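Local atomic coordinates of putative cell adhesion protein (Bacteroides eggerthii, PDB entry 4GPV), a protein that probably serves as a pilus subunit of the FimA family, taking part in fibres on the bacterial surface that are thought to mediate adhesion. Residues A[184-189]-A[260-265]; A[226-231]-A[247-252]; A[188-193]-A[206-211]; A[277-282]-A[318-323]. All coordinates share one frame; numbering follows the deposited sequence.

Overall arrangement
All four contacts belong to the FimA-like C-terminal region and reach one mixed beta sheet. Contact 1 lies in the middle, pairing strand 176-193 with strand 262-271. Contact 3 continues along strand 176-193, sharing Ala188 and Gly189 with contact 1, and the centres of the two lie about 9 Å apart. Contact 2, also about 9 Å from contact 1 between centres, joins this sheet to the other one and holds a Tris molecule, probably from the crystallisation liquor. Strand 274-283 follows strand 262-271 in the sheet, and in contact 4 the loop 318-323 packs on it; the centre of contact 4 is about 10 Å from that of contact 1 but about 17 Å from that of contact 2, which it does not touch.

Contact 1 of 4, residues A[184-189]-A[260-265]; sequences VLLFAG and PTILAI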
loop_
_atom_site.group_PDB
_atom_site.type_symbol
_atom_site.label_atom_id
_atom_site.label_comp_id
_atom_site.label_asym_id
_atom_site.label_seq_id
_atom_site.Cartn_x
_atom_site.Cartn_y
_atom_site.Cartn_z
ATOM N N VAL A 184 6.103 -4.451 -13.159
ATOM C CA VAL A 184 6.882 -4.547 -11.912
ATOM C C VAL A 184 6.751 -3.286 -11.050
ATOM O O VAL A 184 6.547 -2.205 -11.570
ATOM C CB VAL A 184 8.391 -4.855 -12.197
ATOM C CG1 VAL A 184 8.594 -6.211 -12.892
ATOM C CG2 VAL A 184 9.071 -3.722 -12.983
ATOM N N LEU A 185 6.856 -3.457 -9.735
ATOM C CA LEU A 185 6.886 -2.343 -8.813
ATOM C C LEU A 185 8.271 -2.326 -8.244
ATOM O O LEU A 185 8.711 -3.318 -7.674
ATOM C CB LEU A 185 5.800 -2.416 -7.711
ATOM C CG LEU A 185 5.571 -1.094 -6.954
ATOM C CD1 LEU A 185 4.988 0.015 -7.902
ATOM C CD2 LEU A 185 4.613 -1.317 -5.757
ATOM N N LEU A 186 8.952 -1.201 -8.374
ATOM C CA LEU A 186 10.312 -1.074 -7.858
ATOM C C LEU A 186 10.288 -0.186 -6.651
ATOM O O LEU A 186 9.616 0.863 -6.667
ATOM C CB LEU A 186 11.282 -0.518 -8.946
ATOM C CG LEU A 186 11.193 -1.132 -10.356
ATOM C CD1 LEU A 186 12.235 -0.445 -11.313
ATOM C CD2 LEU A 186 11.403 -2.664 -10.310
ATOM N N PHE A 187 11.003 -0.592 -5.573
ATOM C CA PHE A 187 11.141 0.229 -4.368
ATOM C C PHE A 187 9.811 0.541 -3.732
ATOM O O PHE A 187 9.500 1.691 -3.437
ATOM C CB PHE A 187 11.926 1.538 -4.645
ATOM C CG PHE A 187 13.198 1.229 -5.389
ATOM C CD1 PHE A 187 14.160 0.402 -4.829
ATOM C CD2 PHE A 187 13.378 1.668 -6.696
ATOM C CE1 PHE A 187 15.296 0.037 -5.553
ATOM C CE2 PHE A 187 14.506 1.304 -7.419
ATOM C CZ PHE A 187 15.461 0.484 -6.844
ATOM N N ALA A 188 9.060 -0.523 -3.439
ATOM C CA ALA A 188 7.861 -0.439 -2.608
ATOM C C ALA A 188 8.328 -0.189 -1.172
ATOM O O ALA A 188 9.212 -0.919 -0.718
ATOM C CB ALA A 188 7.115 -1.769 -2.671
ATOM N N GLY A 189 7.760 0.790 -0.465
ATOM C CA GLY A 189 8.155 1.043 0.923
ATOM C C GLY A 189 7.916 -0.186 1.795
ATOM O O GLY A 189 6.843 -0.796 1.733
ATOM N N PRO A 260 12.338 6.985 -4.578
ATOM C CA PRO A 260 10.909 6.900 -4.913
ATOM C C PRO A 260 10.508 5.538 -5.426
ATOM O O PRO A 260 11.310 4.811 -5.991
ATOM C CB PRO A 260 10.751 7.916 -6.037
ATOM C CG PRO A 260 12.119 8.009 -6.660
ATOM C CD PRO A 260 13.053 7.874 -5.516
ATOM N N THR A 261 9.227 5.235 -5.271
ATOM C CA THR A 261 8.632 4.032 -5.824
ATOM C C THR A 261 8.507 4.245 -7.343
ATOM O O THR A 261 8.277 5.373 -7.810
ATOM C CB THR A 261 7.280 3.770 -5.139
ATOM O OG1 THR A 261 7.513 3.482 -3.742
ATOM C CG2 THR A 261 6.514 2.598 -5.761
ATOM N N ILE A 262 8.657 3.158 -8.119
ATOM C CA ILE A 262 8.591 3.220 -9.585
ATOM C C ILE A 262 7.695 2.091 -10.084
ATOM O O ILE A 262 7.890 0.937 -9.695
ATOM C CB ILE A 262 10.005 3.096 -10.259
ATOM C CG1 ILE A 262 11.051 4.068 -9.663
ATOM C CG2 ILE A 262 9.893 3.157 -11.836
ATOM C CD1 ILE A 262 12.472 3.798 -10.068
ATOM N N LEU A 263 6.738 2.412 -10.942
ATOM C CA LEU A 263 5.926 1.386 -11.614
ATOM C C LEU A 263 6.449 1.264 -13.031
ATOM O O LEU A 263 6.675 2.281 -13.667
ATOM C CB LEU A 263 4.419 1.737 -11.617
ATOM C CG LEU A 263 3.510 0.753 -12.403
ATOM C CD1 LEU A 263 3.417 -0.614 -11.709
ATOM C CD2 LEU A 263 2.137 1.362 -12.603
ATOM N N ALA A 264 6.703 0.029 -13.526
ATOM C CA ALA A 264 7.188 -0.088 -14.889
ATOM C C ALA A 264 6.705 -1.343 -15.585
ATOM O O ALA A 264 6.365 -2.348 -14.943
ATOM C CB ALA A 264 8.724 -0.114 -14.893
ATOM N N ILE A 265 6.721 -1.277 -16.908
ATOM C CA ILE A 265 6.643 -2.453 -17.751
ATOM C C ILE A 265 8.094 -2.830 -17.989
ATOM O O ILE A 265 8.850 -1.982 -18.452
ATOM C CB ILE A 265 5.870 -2.257 -19.060
ATOM C CG1 ILE A 265 4.409 -1.876 -18.787
ATOM C CG2 ILE A 265 5.991 -3.544 -19.947
ATOM C CD1 ILE A 265 3.722 -1.244 -19.993
HETATM O O HOH W 1 5.729 2.472 -1.887
#
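At the edge of the Phe187 ring, near its plane, sits the terminal methyl of Ile262, with Ile262 CD1 4.1 Å from Phe187 CD2. The two side chains lie alongside each other and point the same way. Pro260 O approaches the ring obliquely and comes within 3.6 Å of Phe187 CB; Tyr214 and Gln259 also touch this side chain. Beside Phe187, residues 184-186 and 262-264 pair as antiparallel strands. Val184 faces Ala264 and Leu186 faces Ile262 in hydrogen-bonded pairs, each with two N-H to O bonds, the shortest being 2.7 Å from Leu186 N to Ile262 O. These four side chains share one face, where Pro281 packs on Ile262 and Ala264. Leu185 and Leu263, the non-hydrogen-bonded pair between them, lie on the other face, packed against Phe249 and Ile160. There Leu185 CD1 reaches back to Thr261 CG2 at 3.7 Å, and Leu263 CD1 lies 3.5 Å from Val184 O. Regular pairing stops at Phe187, whose backbone (phi 60°, psi 55°) belongs to a G1 beta bulge opposite Tyr208. A side chain takes over here: Thr261 OG1, anti to its carbonyl carbon (chi1 -65°), donates to Phe187 O at 2.7 Å from a position tilted out of the carbonyl plane. The same hydroxyl accepts from Asn254 ND2 and, at 2.8 Å, from a water that in turn accepts from Gly189 N. One buried hydroxyl thus satisfies the bulge carbonyl and, through water, links to the N-H beyond it, so that backbone polar atoms where the regular pairing stops keep partners.

Contact 2 of 4, residues A[226-231]-A[247-252]; sequences TALSDA and NHFYTF. With TRS (2-amino-2-hydroxymethyl-propane-1,3-diol), chain C.
Asp230 and Asn247 cross with their flat ends steeply turned against each other, the carboxylate and amide planes being 78° apart. The amide nevertheless gives a straight bond: Asn247 ND2 donates to Asp230 OD2 at 2.7 Å with an N-H to O angle of 174°, in the amide plane and onto the anti lone pair of the carboxylate oxygen. Both carboxylate oxygens also hold a Tris molecule, probably from the crystallisation liquor: Tris O3 donates to Asp230 OD1 at 2.6 Å and Tris N to Asp230 OD2 at 2.8 Å. Tris N makes a second bond of 2.8 Å to His248 O, while His248 N donates to Tris O2 at 3.1 Å. Over one face of the His248 ring, offset toward the rim, stands Tris C2. An alanine in place of Asp230 would probably leave the Asn247 amide without this acceptor and the Tris amine without its carboxylate partner. Next to these polar groups, the Phe249 ring receives Ala227 O at its edge, 3.6 Å from Phe249 CE1, and Leu228 CD2 touches the same ring, 4.1 Å from Phe249 CD1. The two segments are not paired as strands. Main-chain bonds tie Leu228 and Asp230 to strand 176-193 in one sheet, and Asn247, Phe249 and Thr251 to strand 146-169 in the other, so the contact spans the two sheets.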
loop_
_atom_site.group_PDB
_atom_site.type_symbol
_atom_site.label_atom_id
_atom_site.label_comp_id
_atom_site.label_asym_id
_atom_site.label_seq_id
_atom_site.Cartn_x
_atom_site.Cartn_y
_atom_site.Cartn_z
ATOM N N THR A 226 9.060 -11.476 -5.346
ATOM C CA THR A 226 8.353 -11.940 -6.544
ATOM C C THR A 226 6.911 -11.439 -6.539
ATOM O O THR A 226 6.302 -11.406 -7.599
ATOM C CB THR A 226 8.392 -13.471 -6.667
ATOM O OG1 THR A 226 7.777 -14.017 -5.511
ATOM C CG2 THR A 226 9.795 -14.020 -6.859
ATOM N N ALA A 227 6.375 -11.019 -5.391
ATOM C CA ALA A 227 5.008 -10.472 -5.332
ATOM C C ALA A 227 4.911 -9.135 -6.079
ATOM O O ALA A 227 3.808 -8.642 -6.310
ATOM C CB ALA A 227 4.592 -10.271 -3.890
ATOM N N LEU A 228 6.062 -8.525 -6.404
ATOM C CA LEU A 228 6.085 -7.211 -7.077
ATOM C C LEU A 228 6.419 -7.333 -8.574
ATOM O O LEU A 228 6.846 -6.371 -9.208
ATOM C CB LEU A 228 7.030 -6.248 -6.368
ATOM C CG LEU A 228 6.664 -5.912 -4.929
ATOM C CD1 LEU A 228 7.679 -4.983 -4.324
ATOM C CD2 LEU A 228 5.201 -5.389 -4.795
ATOM N N SER A 229 6.140 -8.506 -9.152
ATOM C CA SER A 229 6.319 -8.744 -10.578
ATOM C C SER A 229 5.157 -9.586 -11.079
ATOM O O SER A 229 5.001 -10.711 -10.631
ATOM C CB SER A 229 7.660 -9.436 -10.844
ATOM O OG SER A 229 7.838 -9.660 -12.233
ATOM N N ASP A 230 4.353 -9.059 -12.013
ATOM C CA ASP A 230 3.232 -9.793 -12.613
ATOM C C ASP A 230 3.551 -10.060 -14.070
ATOM O O ASP A 230 3.682 -9.102 -14.848
ATOM C CB ASP A 230 1.927 -9.008 -12.462
ATOM C CG ASP A 230 1.377 -9.049 -11.043
ATOM O OD1 ASP A 230 1.462 -10.126 -10.405
ATOM O OD2 ASP A 230 0.708 -8.063 -10.633
ATOM N N ALA A 231 3.696 -11.347 -14.429
ATOM C CA ALA A 231 4.084 -11.728 -15.794
ATOM C C ALA A 231 3.094 -11.274 -16.850
ATOM O O ALA A 231 1.871 -11.288 -16.636
ATOM C CB ALA A 231 4.284 -13.253 -15.897
ATOM N N ASN A 247 -3.238 -4.891 -13.974
ATOM C CA ASN A 247 -2.970 -5.430 -12.632
ATOM C C ASN A 247 -2.996 -4.294 -11.618
ATOM O O ASN A 247 -3.117 -3.117 -11.983
ATOM C CB ASN A 247 -1.608 -6.172 -12.599
ATOM C CG ASN A 247 -0.370 -5.268 -12.605
ATOM O OD1 ASN A 247 -0.366 -4.158 -13.141
ATOM N ND2 ASN A 247 0.696 -5.703 -11.957
ATOM N N HIS A 248 -2.790 -4.645 -10.353
ATOM C CA HIS A 248 -2.649 -3.658 -9.306
ATOM C C HIS A 248 -1.660 -4.198 -8.276
ATOM O O HIS A 248 -1.467 -5.416 -8.192
ATOM C CB HIS A 248 -4.011 -3.328 -8.670
ATOM C CG HIS A 248 -4.621 -4.451 -7.908
ATOM N ND1 HIS A 248 -5.409 -5.387 -8.529
ATOM C CD2 HIS A 248 -4.514 -4.763 -6.592
ATOM C CE1 HIS A 248 -5.761 -6.246 -7.586
ATOM N NE2 HIS A 248 -5.241 -5.910 -6.401
ATOM N N PHE A 249 -1.042 -3.288 -7.527
ATOM C CA PHE A 249 -0.156 -3.627 -6.413
ATOM C C PHE A 249 -0.588 -2.864 -5.193
ATOM O O PHE A 249 -1.090 -1.743 -5.312
ATOM C CB PHE A 249 1.312 -3.256 -6.734
ATOM C CG PHE A 249 1.976 -4.042 -7.836
ATOM C CD1 PHE A 249 2.270 -5.397 -7.671
ATOM C CD2 PHE A 249 2.400 -3.412 -8.998
ATOM C CE1 PHE A 249 2.911 -6.115 -8.685
ATOM C CE2 PHE A 249 3.075 -4.119 -9.992
ATOM C CZ PHE A 249 3.323 -5.463 -9.836
ATOM N N TYR A 250 -0.391 -3.453 -4.019
ATOM C CA TYR A 250 -0.557 -2.743 -2.751
ATOM C C TYR A 250 0.821 -2.369 -2.289
ATOM O O TYR A 250 1.748 -3.187 -2.405
ATOM C CB TYR A 250 -1.237 -3.623 -1.671
ATOM C CG TYR A 250 -2.583 -4.116 -2.113
ATOM C CD1 TYR A 250 -3.644 -3.231 -2.316
ATOM C CD2 TYR A 250 -2.800 -5.466 -2.354
ATOM C CE1 TYR A 250 -4.885 -3.687 -2.766
ATOM C CE2 TYR A 250 -4.045 -5.939 -2.759
ATOM C CZ TYR A 250 -5.079 -5.046 -2.978
ATOM O OH TYR A 250 -6.278 -5.537 -3.417
ATOM N N THR A 251 0.980 -1.169 -1.735
ATOM C CA THR A 251 2.315 -0.785 -1.260
ATOM C C THR A 251 2.158 0.160 -0.089
ATOM O O THR A 251 1.049 0.597 0.189
ATOM C CB THR A 251 3.132 -0.145 -2.422
ATOM O OG1 THR A 251 4.504 -0.001 -2.000
ATOM C CG2 THR A 251 2.589 1.223 -2.858
ATOM N N PHE A 252 3.246 0.487 0.578
ATOM C CA PHE A 252 3.126 1.436 1.666
ATOM C C PHE A 252 3.614 2.861 1.254
ATOM O O PHE A 252 4.230 3.058 0.190
ATOM C CB PHE A 252 3.883 0.938 2.905
ATOM C CG PHE A 252 3.245 -0.267 3.559
ATOM C CD1 PHE A 252 1.854 -0.388 3.644
ATOM C CD2 PHE A 252 4.030 -1.251 4.149
ATOM C CE1 PHE A 252 1.267 -1.517 4.258
ATOM C CE2 PHE A 252 3.437 -2.366 4.778
ATOM C CZ PHE A 252 2.065 -2.473 4.840
HETATM C C TRS C . -1.793 -8.975 -8.095
HETATM C C1 TRS C . -2.068 -9.230 -6.611
HETATM C C2 TRS C . -2.975 -8.224 -8.724
HETATM C C3 TRS C . -1.509 -10.292 -8.830
HETATM N N TRS C . -0.568 -8.112 -8.197
HETATM O O1 TRS C . -2.216 -7.999 -5.914
HETATM O O2 TRS C . -2.680 -7.740 -10.026
HETATM O O3 TRS C . -0.215 -10.798 -8.509
#

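Contact 3 of 4, residues A[188-193]-A[206-211]; sequences AGKKGR and EFYTGF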
loop_
_atom_site.group_PDB
_atom_site.type_symbol
_atom_site.label_atom_id
_atom_site.label_comp_id
_atom_site.label_asym_id
_atom_site.label_seq_id
_atom_site.Cartn_x
_atom_site.Cartn_y
_atom_site.Cartn_z
ATOM N N ALA A 188 9.060 -0.523 -3.439
ATOM C CA ALA A 188 7.861 -0.439 -2.608
ATOM C C ALA A 188 8.328 -0.189 -1.172
ATOM O O ALA A 188 9.212 -0.919 -0.718
ATOM C CB ALA A 188 7.115 -1.769 -2.671
ATOM N N GLY A 189 7.760 0.790 -0.465
ATOM C CA GLY A 189 8.155 1.043 0.923
ATOM C C GLY A 189 7.916 -0.186 1.795
ATOM O O GLY A 189 6.843 -0.796 1.733
ATOM N N LYS A 190 8.925 -0.575 2.602
ATOM C CA LYS A 190 8.793 -1.776 3.433
ATOM C C LYS A 190 7.865 -1.605 4.658
ATOM O O LYS A 190 7.109 -2.521 4.964
ATOM C CB LYS A 190 10.186 -2.211 3.942
ATOM C CG LYS A 190 10.153 -3.288 5.049
ATOM C CD LYS A 190 11.524 -3.874 5.329
ATOM C CE LYS A 190 11.456 -4.993 6.344
ATOM N NZ LYS A 190 12.633 -5.894 6.228
ATOM N N LYS A 191 7.924 -0.434 5.314
ATOM C CA LYS A 191 7.259 -0.176 6.594
ATOM C C LYS A 191 5.864 0.363 6.488
ATOM O O LYS A 191 5.638 1.370 5.838
ATOM C CB LYS A 191 8.081 0.804 7.442
ATOM C CG LYS A 191 9.253 0.181 8.169
ATOM C CD LYS A 191 9.713 1.076 9.320
ATOM C CE LYS A 191 10.902 0.499 10.051
ATOM N NZ LYS A 191 11.169 1.225 11.321
ATOM N N GLY A 192 4.950 -0.303 7.175
ATOM C CA GLY A 192 3.551 0.098 7.249
ATOM C C GLY A 192 3.286 0.564 8.662
ATOM O O GLY A 192 3.279 -0.252 9.590
ATOM N N ARG A 193 3.130 1.884 8.841
ATOM C CA ARG A 193 2.843 2.474 10.128
ATOM C C ARG A 193 1.363 2.498 10.349
ATOM O O ARG A 193 0.609 3.026 9.506
ATOM C CB ARG A 193 3.396 3.909 10.185
ATOM C CG ARG A 193 4.800 4.030 10.695
ATOM C CD ARG A 193 4.886 3.730 12.181
ATOM N NE ARG A 193 4.612 4.871 13.052
ATOM C CZ ARG A 193 5.544 5.651 13.580
ATOM N NH1 ARG A 193 6.824 5.459 13.289
ATOM N NH2 ARG A 193 5.206 6.640 14.390
ATOM N N GLU A 206 13.986 1.373 3.821
ATOM C CA GLU A 206 14.014 -0.027 3.409
ATOM C C GLU A 206 12.894 -0.275 2.411
ATOM O O GLU A 206 11.822 0.300 2.522
ATOM C CB GLU A 206 13.908 -1.005 4.581
ATOM C CG GLU A 206 15.137 -1.044 5.462
ATOM C CD GLU A 206 14.965 -2.057 6.578
ATOM O OE1 GLU A 206 14.107 -1.833 7.463
ATOM O OE2 GLU A 206 15.624 -3.119 6.520
ATOM N N PHE A 207 13.166 -1.113 1.430
ATOM C CA PHE A 207 12.239 -1.329 0.326
ATOM C C PHE A 207 12.197 -2.765 -0.141
ATOM O O PHE A 207 13.174 -3.495 0.002
ATOM C CB PHE A 207 12.738 -0.494 -0.894
ATOM C CG PHE A 207 12.951 0.973 -0.604
ATOM C CD1 PHE A 207 11.884 1.858 -0.635
ATOM C CD2 PHE A 207 14.168 1.431 -0.105
ATOM C CE1 PHE A 207 12.047 3.189 -0.250
ATOM C CE2 PHE A 207 14.326 2.764 0.289
ATOM C CZ PHE A 207 13.269 3.638 0.179
ATOM N N TYR A 208 11.146 -3.091 -0.882
ATOM C CA TYR A 208 11.088 -4.326 -1.656
ATOM C C TYR A 208 11.132 -3.934 -3.136
ATOM O O TYR A 208 10.667 -2.841 -3.483
ATOM C CB TYR A 208 9.814 -5.119 -1.364
ATOM C CG TYR A 208 9.721 -5.606 0.062
ATOM C CD1 TYR A 208 10.403 -6.753 0.473
ATOM C CD2 TYR A 208 8.923 -4.948 0.987
ATOM C CE1 TYR A 208 10.289 -7.227 1.783
ATOM C CE2 TYR A 208 8.843 -5.377 2.308
ATOM C CZ TYR A 208 9.524 -6.518 2.699
ATOM O OH TYR A 208 9.339 -6.969 3.980
ATOM N N THR A 209 11.598 -4.821 -4.015
ATOM C CA THR A 209 11.606 -4.490 -5.430
ATOM C C THR A 209 11.276 -5.761 -6.265
ATOM O O THR A 209 11.666 -6.882 -5.906
ATOM C CB THR A 209 12.931 -3.781 -5.832
ATOM O OG1 THR A 209 12.710 -3.071 -7.037
ATOM C CG2 THR A 209 14.095 -4.741 -6.024
ATOM N N GLY A 210 10.513 -5.574 -7.324
ATOM C CA GLY A 210 10.111 -6.695 -8.179
ATOM C C GLY A 210 11.143 -7.155 -9.179
ATOM O O GLY A 210 11.038 -8.258 -9.732
ATOM N N PHE A 211 12.155 -6.306 -9.454
ATOM C CA PHE A 211 13.198 -6.621 -10.420
ATOM C C PHE A 211 14.417 -5.779 -10.108
ATOM O O PHE A 211 14.268 -4.584 -9.890
ATOM C CB PHE A 211 12.681 -6.322 -11.861
ATOM C CG PHE A 211 13.617 -6.751 -12.964
ATOM C CD1 PHE A 211 13.640 -8.074 -13.406
ATOM C CD2 PHE A 211 14.517 -5.853 -13.520
ATOM C CE1 PHE A 211 14.512 -8.472 -14.426
ATOM C CE2 PHE A 211 15.404 -6.256 -14.528
ATOM C CZ PHE A 211 15.391 -7.564 -14.977
#
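Ala188 pairs with Tyr208 through two backbone bonds, Ala188 N to Tyr208 O at 2.8 Å and Tyr208 N to Ala188 O at 2.9 Å, in the antiparallel pairing that joins strand 176-193 to the short strand 207-209. The first is bent, with an N-H to O angle of 140°, where the G1 bulge sets Phe187 and Ala188 together against Tyr208. Ala188 O also lies at the edge of the Phe207 ring. Gly189 follows in a non-hydrogen-bonded pair with Phe207, its CA 4.1 Å from Phe207 CD1 and oblique to the ring. At Lys190 the backbone binds once more, Lys190 N donating to Glu206 O at 3.0 Å. The Lys190 side chain carries much of the contact: CG stands anti to the backbone N (chi1 168°) and the rest runs extended. It crosses Tyr208 obliquely, Lys190 CG lying 3.7 Å from Tyr208 CE2, and runs beside the Glu206 chain in the same direction, with Lys190 CD 3.8 Å from Glu206 CB. An alanine at Lys190 would probably open a gap between Tyr208 and Glu206 and leave the glutamate without the closer of two lysine charges. Farther on, Gly192 bonds to Gly114 through the main chain, and Arg193 forms a salt bridge with Glu200. Lys190 NZ and Glu206 OE2 stay 4.1 Å apart, so no salt bridge forms; the pairing rests on three main-chain bonds, with the aliphatic stem packed beside it, and attraction between the charges probably adds a little.

Contact 4 of 4, residues A[277-282]-A[318-323]; sequences PIFYPI and TDPEEP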
loop_
_atom_site.group_PDB
_atom_site.type_symbol
_atom_site.label_atom_id
_atom_site.label_comp_id
_atom_site.label_asym_id
_atom_site.label_seq_id
_atom_site.Cartn_x
_atom_site.Cartn_y
_atom_site.Cartn_z
ATOM N N PRO A 277 17.527 -5.829 -20.855
ATOM C CA PRO A 277 16.267 -5.369 -20.262
ATOM C C PRO A 277 15.996 -3.890 -20.587
ATOM O O PRO A 277 16.906 -3.043 -20.619
ATOM C CB PRO A 277 16.471 -5.588 -18.757
ATOM C CG PRO A 277 17.925 -5.592 -18.560
ATOM C CD PRO A 277 18.595 -5.979 -19.839
ATOM N N ILE A 278 14.736 -3.588 -20.871
ATOM C CA ILE A 278 14.277 -2.222 -21.141
ATOM C C ILE A 278 13.059 -1.999 -20.289
ATOM O O ILE A 278 12.433 -2.960 -19.826
ATOM C CB ILE A 278 14.020 -1.875 -22.634
ATOM C CG1 ILE A 278 12.920 -2.780 -23.232
ATOM C CG2 ILE A 278 15.327 -1.915 -23.448
ATOM C CD1 ILE A 278 12.351 -2.366 -24.543
ATOM N N PHE A 279 12.749 -0.746 -20.046
ATOM C CA PHE A 279 11.633 -0.391 -19.164
ATOM C C PHE A 279 10.773 0.720 -19.728
ATOM O O PHE A 279 11.274 1.604 -20.412
ATOM C CB PHE A 279 12.188 0.077 -17.798
ATOM C CG PHE A 279 13.008 -0.953 -17.067
ATOM C CD1 PHE A 279 14.374 -1.083 -17.312
ATOM C CD2 PHE A 279 12.416 -1.817 -16.160
ATOM C CE1 PHE A 279 15.131 -2.053 -16.647
ATOM C CE2 PHE A 279 13.173 -2.757 -15.464
ATOM C CZ PHE A 279 14.524 -2.905 -15.747
ATOM N N TYR A 280 9.472 0.702 -19.382
ATOM C CA TYR A 280 8.551 1.799 -19.698
ATOM C C TYR A 280 8.068 2.251 -18.322
ATOM O O TYR A 280 7.138 1.662 -17.777
ATOM C CB TYR A 280 7.411 1.338 -20.620
ATOM C CG TYR A 280 7.899 0.700 -21.898
ATOM C CD1 TYR A 280 8.148 1.472 -23.034
ATOM C CD2 TYR A 280 8.048 -0.682 -21.999
ATOM C CE1 TYR A 280 8.489 0.882 -24.249
ATOM C CE2 TYR A 280 8.439 -1.283 -23.204
ATOM C CZ TYR A 280 8.661 -0.495 -24.325
ATOM O OH TYR A 280 9.020 -1.097 -25.518
ATOM N N PRO A 281 8.802 3.174 -17.669
ATOM C CA PRO A 281 8.524 3.444 -16.252
ATOM C C PRO A 281 7.813 4.762 -15.924
ATOM O O PRO A 281 7.759 5.687 -16.746
ATOM C CB PRO A 281 9.934 3.505 -15.681
ATOM C CG PRO A 281 10.767 4.083 -16.815
ATOM C CD PRO A 281 10.038 3.859 -18.101
ATOM N N ILE A 282 7.343 4.841 -14.678
ATOM C CA ILE A 282 6.804 6.056 -14.091
ATOM C C ILE A 282 7.332 6.167 -12.667
ATOM O O ILE A 282 7.146 5.251 -11.861
ATOM C CB ILE A 282 5.264 6.234 -14.182
ATOM C CG1 ILE A 282 4.843 7.700 -13.817
ATOM C CG2 ILE A 282 4.505 5.228 -13.372
ATOM C CD1 ILE A 282 5.504 8.901 -14.786
ATOM N N THR A 318 16.792 2.077 -20.678
ATOM C CA THR A 318 17.646 1.090 -20.012
ATOM C C THR A 318 17.691 1.348 -18.502
ATOM O O THR A 318 18.037 0.435 -17.756
ATOM C CB THR A 318 19.080 1.129 -20.582
ATOM O OG1 THR A 318 19.654 2.383 -20.245
ATOM C CG2 THR A 318 19.126 0.929 -22.094
ATOM N N ASP A 319 17.403 2.595 -18.052
ATOM C CA ASP A 319 17.477 2.936 -16.620
ATOM C C ASP A 319 16.127 3.414 -16.122
ATOM O O ASP A 319 15.760 4.562 -16.348
ATOM C CB ASP A 319 18.561 3.997 -16.329
ATOM C CG ASP A 319 18.867 4.189 -14.843
ATOM O OD1 ASP A 319 18.178 3.576 -14.005
ATOM O OD2 ASP A 319 19.809 4.934 -14.524
ATOM N N PRO A 320 15.399 2.552 -15.399
ATOM C CA PRO A 320 14.071 2.956 -14.921
ATOM C C PRO A 320 14.134 3.951 -13.771
ATOM O O PRO A 320 13.110 4.529 -13.448
ATOM C CB PRO A 320 13.448 1.641 -14.467
ATOM C CG PRO A 320 14.609 0.810 -14.036
ATOM C CD PRO A 320 15.728 1.172 -14.990
ATOM N N GLU A 321 15.310 4.134 -13.151
ATOM C CA GLU A 321 15.445 5.056 -12.007
ATOM C C GLU A 321 15.658 6.519 -12.429
ATOM O O GLU A 321 15.626 7.404 -11.570
ATOM C CB GLU A 321 16.579 4.621 -11.091
ATOM C CG GLU A 321 16.335 3.273 -10.436
ATOM C CD GLU A 321 17.461 2.746 -9.567
ATOM O OE1 GLU A 321 18.371 3.523 -9.199
ATOM O OE2 GLU A 321 17.425 1.541 -9.242
ATOM N N GLU A 322 15.871 6.764 -13.731
ATOM C CA GLU A 322 16.049 8.113 -14.281
ATOM C C GLU A 322 14.786 8.507 -15.057
ATOM O O GLU A 322 14.283 7.691 -15.830
ATOM C CB GLU A 322 17.293 8.208 -15.173
ATOM C CG GLU A 322 18.631 8.055 -14.464
ATOM C CD GLU A 322 18.946 8.995 -13.315
ATOM O OE1 GLU A 322 18.689 10.215 -13.440
ATOM O OE2 GLU A 322 19.483 8.506 -12.295
ATOM N N PRO A 323 14.270 9.750 -14.905
ATOM C CA PRO A 323 13.045 10.126 -15.636
ATOM C C PRO A 323 13.196 10.009 -17.156
ATOM O O PRO A 323 14.298 10.151 -17.701
ATOM C CB PRO A 323 12.797 11.575 -15.208
ATOM C CG PRO A 323 13.545 11.738 -13.935
ATOM C CD PRO A 323 14.746 10.854 -14.046
HETATM O O HOH W 2 18.234 -2.209 -18.327
#
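With CG anti to its carbonyl carbon (chi1 -60°) and chi2 at 87°, Phe279 presents one ring face to Pro320. Pro320 CG sits over the centre of that face, 3.7 Å from the centroid of the Phe279 ring and 7° off its normal, a CH-pi contact. The proline ring spreads across one side of the aromatic, Pro320 CD approaching Phe279 CD1 to 3.5 Å while Pro320 CB lies over Phe279 CG. Thr318 O comes to the edge of the same ring, near its plane, 4.0 Å from Phe279 CE1. Two residues on, Pro281 touches Pro320, with Pro281 CG 4.0 Å from Pro320 CA. Pro320 is the second residue of a type I beta turn running from Asp319 to Glu322, in the loop that joins strands 297-306 and 329-343. An Asx turn overlaps it: Asp319 OD1 accepts from Glu321 N at 3.0 Å, the N-H arriving from above the carboxylate plane. Toward the start of the strand, a single water bridges the segments, donating to Pro277 O at 2.8 Å and to Thr318 O at 2.7 Å. The main chain of Phe279 also bonds to that of Thr317, two residues before the turn. Tyr214 touches Pro320 and stacks edge-to-face with Phe279, and its hydroxyl is hydrogen-bonded to Glu321 OE2, which also takes a bond from Phe218 N.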